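PDB 3K93: phage related exonuclease from Haemophilus somnus 129PT, which probably degrades DNA as a phage-related exonuclease with a metal site of the kind used by nucleases. Local coordinates for residues T61-E66 / F157-T162. Numbering follows the deposited sequence.
Sequences TQKGNE and FVLFPT
K63 reaches from helix 59-66 to the chain that follows strand 152-158 and ends between F160 and T162, where its ammonium group makes two hydrogen bonds to this chain. One runs from NZ of K63 to the carbonyl O of F160, at 2.7 Å; it meets the carbonyl at a C=O...N angle of 157°, with the donor tilted 23° from the carbonyl plane. The other goes from NZ of K63 to OG1 of T162, at 3.0 Å. The lysine is extended throughout, with CG anti to the backbone N (chi1 178°), which lets NZ span the gap from the helix to both oxygens. T162 lies across it at about a right angle, its hydroxyl beside the last part of the lysine chain: OG1 of T162 is 3.7 Å from CE of K63. The strand belongs to the mixed sheet 101-103, 108-114, 152-158, 189-195. D111, T112 and K113 give a D-x-K sequence on the neighbouring strand 108-114, and D111 and T112 bind the sodium ion together with D100, just ahead of strand 101-103, consistent with the PD-(D/E)XK nuclease fold. The same ammonium also donates to the carbonyl oxygens of S115 and W116, just beyond strand 108-114. Four oxygens thus compete for three N-H groups, one of which must be shared if all the bonds form together; they probably offset the cost of burying the charge. The ring of F160 turns away from the lysine and packs against Q70 and L74 of helix 68-79.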
ATOM      1  N   THR A  61     -16.413  -3.775 -10.340  1.00 17.45           N
ATOM      2  CA  THR A  61     -17.493  -4.738 -10.105  1.00 16.86           C
ATOM      3  C   THR A  61     -18.737  -4.375 -10.948  1.00 17.02           C
ATOM      4  O   THR A  61     -19.441  -5.265 -11.411  1.00 18.37           O
ATOM      5  CB  THR A  61     -17.890  -4.823  -8.589  1.00 16.93           C
ATOM      6  OG1 THR A  61     -18.425  -3.574  -8.184  1.00 17.55           O
ATOM      7  CG2 THR A  61     -16.673  -5.164  -7.685  1.00 14.95           C
ATOM      8  N   GLN A  62     -19.018  -3.095 -11.149  1.00 16.54           N
ATOM      9  CA  GLN A  62     -20.139  -2.733 -12.000  0.50 17.03           C
ATOM     10  C   GLN A  62     -19.920  -3.181 -13.449  1.00 17.02           C
ATOM     11  O   GLN A  62     -20.881  -3.563 -14.113  1.00 17.22           O
ATOM     12  CB  GLN A  62     -20.443  -1.237 -11.935  0.50 17.64           C
ATOM     13  CG  GLN A  62     -21.853  -0.839 -12.478  0.50 18.81           C
ATOM     14  CD  GLN A  62     -22.986  -1.824 -12.104  0.50 19.94           C
ATOM     15  OE1 GLN A  62     -23.763  -2.224 -12.968  0.50 21.03           O
ATOM     16  NE2 GLN A  62     -23.080  -2.201 -10.822  0.50 19.32           N
ATOM     17  N   LYS A  63     -18.679  -3.179 -13.941  1.00 16.33           N
ATOM     18  CA  LYS A  63     -18.425  -3.651 -15.320  1.00 16.04           C
ATOM     19  C   LYS A  63     -18.858  -5.103 -15.480  1.00 16.50           C
ATOM     20  O   LYS A  63     -19.550  -5.456 -16.452  1.00 15.20           O
ATOM     21  CB  LYS A  63     -16.963  -3.483 -15.730  1.00 15.40           C
ATOM     22  CG  LYS A  63     -16.618  -3.988 -17.136  1.00 14.33           C
ATOM     23  CD  LYS A  63     -15.190  -3.714 -17.512  1.00 10.83           C
ATOM     24  CE  LYS A  63     -14.821  -4.248 -18.897  1.00  9.32           C
ATOM     25  NZ  LYS A  63     -13.442  -3.846 -19.391  1.00  5.03           N
ATOM     26  N   GLY A  64     -18.478  -5.937 -14.516  1.00 17.58           N
ATOM     27  CA  GLY A  64     -18.864  -7.358 -14.525  1.00 18.51           C
ATOM     28  C   GLY A  64     -20.366  -7.540 -14.496  1.00 19.35           C
ATOM     29  O   GLY A  64     -20.891  -8.431 -15.119  1.00 20.53           O
ATOM     30  N   ASN A  65     -21.066  -6.686 -13.778  1.00 20.21           N
ATOM     31  CA  ASN A  65     -22.515  -6.778 -13.732  1.00 21.29           C
ATOM     32  C   ASN A  65     -23.128  -6.424 -15.064  1.00 20.80           C
ATOM     33  O   ASN A  65     -23.968  -7.142 -15.535  1.00 20.02           O
ATOM     34  CB  ASN A  65     -23.097  -5.887 -12.640  1.00 21.42           C
ATOM     35  CG  ASN A  65     -22.816  -6.419 -11.238  1.00 24.97           C
ATOM     36  OD1 ASN A  65     -22.695  -7.645 -11.031  1.00 27.08           O
ATOM     37  ND2 ASN A  65     -22.736  -5.491 -10.250  1.00 26.67           N
ATOM     38  N   GLU A  66     -22.679  -5.330 -15.668  1.00 20.90           N
ATOM     39  CA  GLU A  66     -23.192  -4.914 -16.965  1.00 21.51           C
ATOM     40  C   GLU A  66     -22.896  -5.877 -18.081  1.00 21.27           C
ATOM     41  O   GLU A  66     -23.722  -6.031 -18.974  1.00 21.54           O
ATOM     42  CB  GLU A  66     -22.724  -3.513 -17.336  1.00 21.63           C
ATOM     43  CG  GLU A  66     -23.303  -2.476 -16.370  1.00 25.50           C
ATOM     44  CD  GLU A  66     -23.034  -1.013 -16.742  1.00 29.19           C
ATOM     45  OE1 GLU A  66     -22.533  -0.732 -17.870  1.00 30.06           O
ATOM     46  OE2 GLU A  66     -23.353  -0.147 -15.872  1.00 31.74           O
ATOM     47  N   PHE A 157     -11.456 -15.711 -17.541  1.00 14.51           N
ATOM     48  CA  PHE A 157     -11.062 -14.311 -17.501  1.00 13.52           C
ATOM     49  C   PHE A 157     -11.338 -13.766 -18.902  1.00 13.43           C
ATOM     50  O   PHE A 157     -10.794 -14.287 -19.871  1.00 11.99           O
ATOM     51  CB  PHE A 157      -9.579 -14.178 -17.200  1.00 13.45           C
ATOM     52  CG  PHE A 157      -9.219 -14.571 -15.817  1.00 13.45           C
ATOM     53  CD1 PHE A 157      -9.416 -13.695 -14.771  1.00 14.56           C
ATOM     54  CD2 PHE A 157      -8.671 -15.800 -15.550  1.00 13.80           C
ATOM     55  CE1 PHE A 157      -9.083 -14.054 -13.485  1.00 14.61           C
ATOM     56  CE2 PHE A 157      -8.330 -16.155 -14.258  1.00 13.95           C
ATOM     57  CZ  PHE A 157      -8.547 -15.298 -13.235  1.00 14.62           C
ATOM     58  N   VAL A 158     -12.174 -12.716 -18.974  1.00 13.02           N
ATOM     59  CA  VAL A 158     -12.625 -12.142 -20.231  0.50 12.36           C
ATOM     60  C   VAL A 158     -12.473 -10.621 -20.235  1.00 12.70           C
ATOM     61  O   VAL A 158     -12.862  -9.932 -19.266  1.00 13.31           O
ATOM     62  CB  VAL A 158     -14.076 -12.543 -20.528  0.50 12.45           C
ATOM     63  CG1 VAL A 158     -14.149 -14.029 -20.845  0.50 11.14           C
ATOM     64  CG2 VAL A 158     -14.981 -12.204 -19.366  0.50 11.78           C
ATOM     65  N   LEU A 159     -11.875 -10.094 -21.304  1.00 12.62           N
ATOM     66  CA  LEU A 159     -11.670  -8.652 -21.491  1.00 12.05           C
ATOM     67  C   LEU A 159     -12.575  -8.153 -22.593  1.00 12.23           C
ATOM     68  O   LEU A 159     -12.405  -8.525 -23.776  1.00 11.05           O
ATOM     69  CB  LEU A 159     -10.205  -8.337 -21.870  1.00 11.77           C
ATOM     70  CG  LEU A 159      -9.921  -6.848 -22.069  1.00 12.15           C
ATOM     71  CD1 LEU A 159     -10.208  -6.034 -20.782  1.00  8.53           C
ATOM     72  CD2 LEU A 159      -8.469  -6.581 -22.607  1.00  9.91           C
ATOM     73  N   PHE A 160     -13.541  -7.321 -22.209  1.00 11.99           N
ATOM     74  CA  PHE A 160     -14.353  -6.600 -23.148  1.00 12.51           C
ATOM     75  C   PHE A 160     -14.009  -5.129 -22.985  1.00 12.01           C
ATOM     76  O   PHE A 160     -13.498  -4.725 -21.936  1.00 11.68           O
ATOM     77  CB  PHE A 160     -15.854  -6.760 -22.802  1.00 13.06           C
ATOM     78  CG  PHE A 160     -16.371  -8.175 -22.901  1.00 14.35           C
ATOM     79  CD1 PHE A 160     -16.562  -8.770 -24.136  1.00 15.25           C
ATOM     80  CD2 PHE A 160     -16.700  -8.892 -21.766  1.00 17.61           C
ATOM     81  CE1 PHE A 160     -17.036 -10.059 -24.245  1.00 15.55           C
ATOM     82  CE2 PHE A 160     -17.203 -10.215 -21.880  1.00 18.01           C
ATOM     83  CZ  PHE A 160     -17.364 -10.785 -23.126  1.00 15.59           C
ATOM     84  N   PRO A 161     -14.365  -4.315 -23.965  1.00 11.71           N
ATOM     85  CA  PRO A 161     -14.261  -2.866 -23.766  1.00 12.44           C
ATOM     86  C   PRO A 161     -15.084  -2.402 -22.593  1.00 13.60           C
ATOM     87  O   PRO A 161     -16.151  -2.967 -22.335  1.00 14.44           O
ATOM     88  CB  PRO A 161     -14.847  -2.275 -25.054  1.00 11.73           C
ATOM     89  CG  PRO A 161     -14.971  -3.359 -25.984  1.00 12.31           C
ATOM     90  CD  PRO A 161     -14.952  -4.654 -25.264  1.00 11.58           C
ATOM     91  N   THR A 162     -14.609  -1.377 -21.884  1.00 14.49           N
ATOM     92  CA  THR A 162     -15.323  -0.850 -20.747  1.00 14.96           C
ATOM     93  C   THR A 162     -16.510  -0.035 -21.253  1.00 15.75           C
ATOM     94  O   THR A 162     -16.335   0.808 -22.099  1.00 15.91           O
ATOM     95  CB  THR A 162     -14.375   0.004 -19.861  1.00 15.58           C
ATOM     96  OG1 THR A 162     -13.342  -0.846 -19.346  1.00 14.13           O
ATOM     97  CG2 THR A 162     -15.108   0.646 -18.676  1.00 14.52           C
TER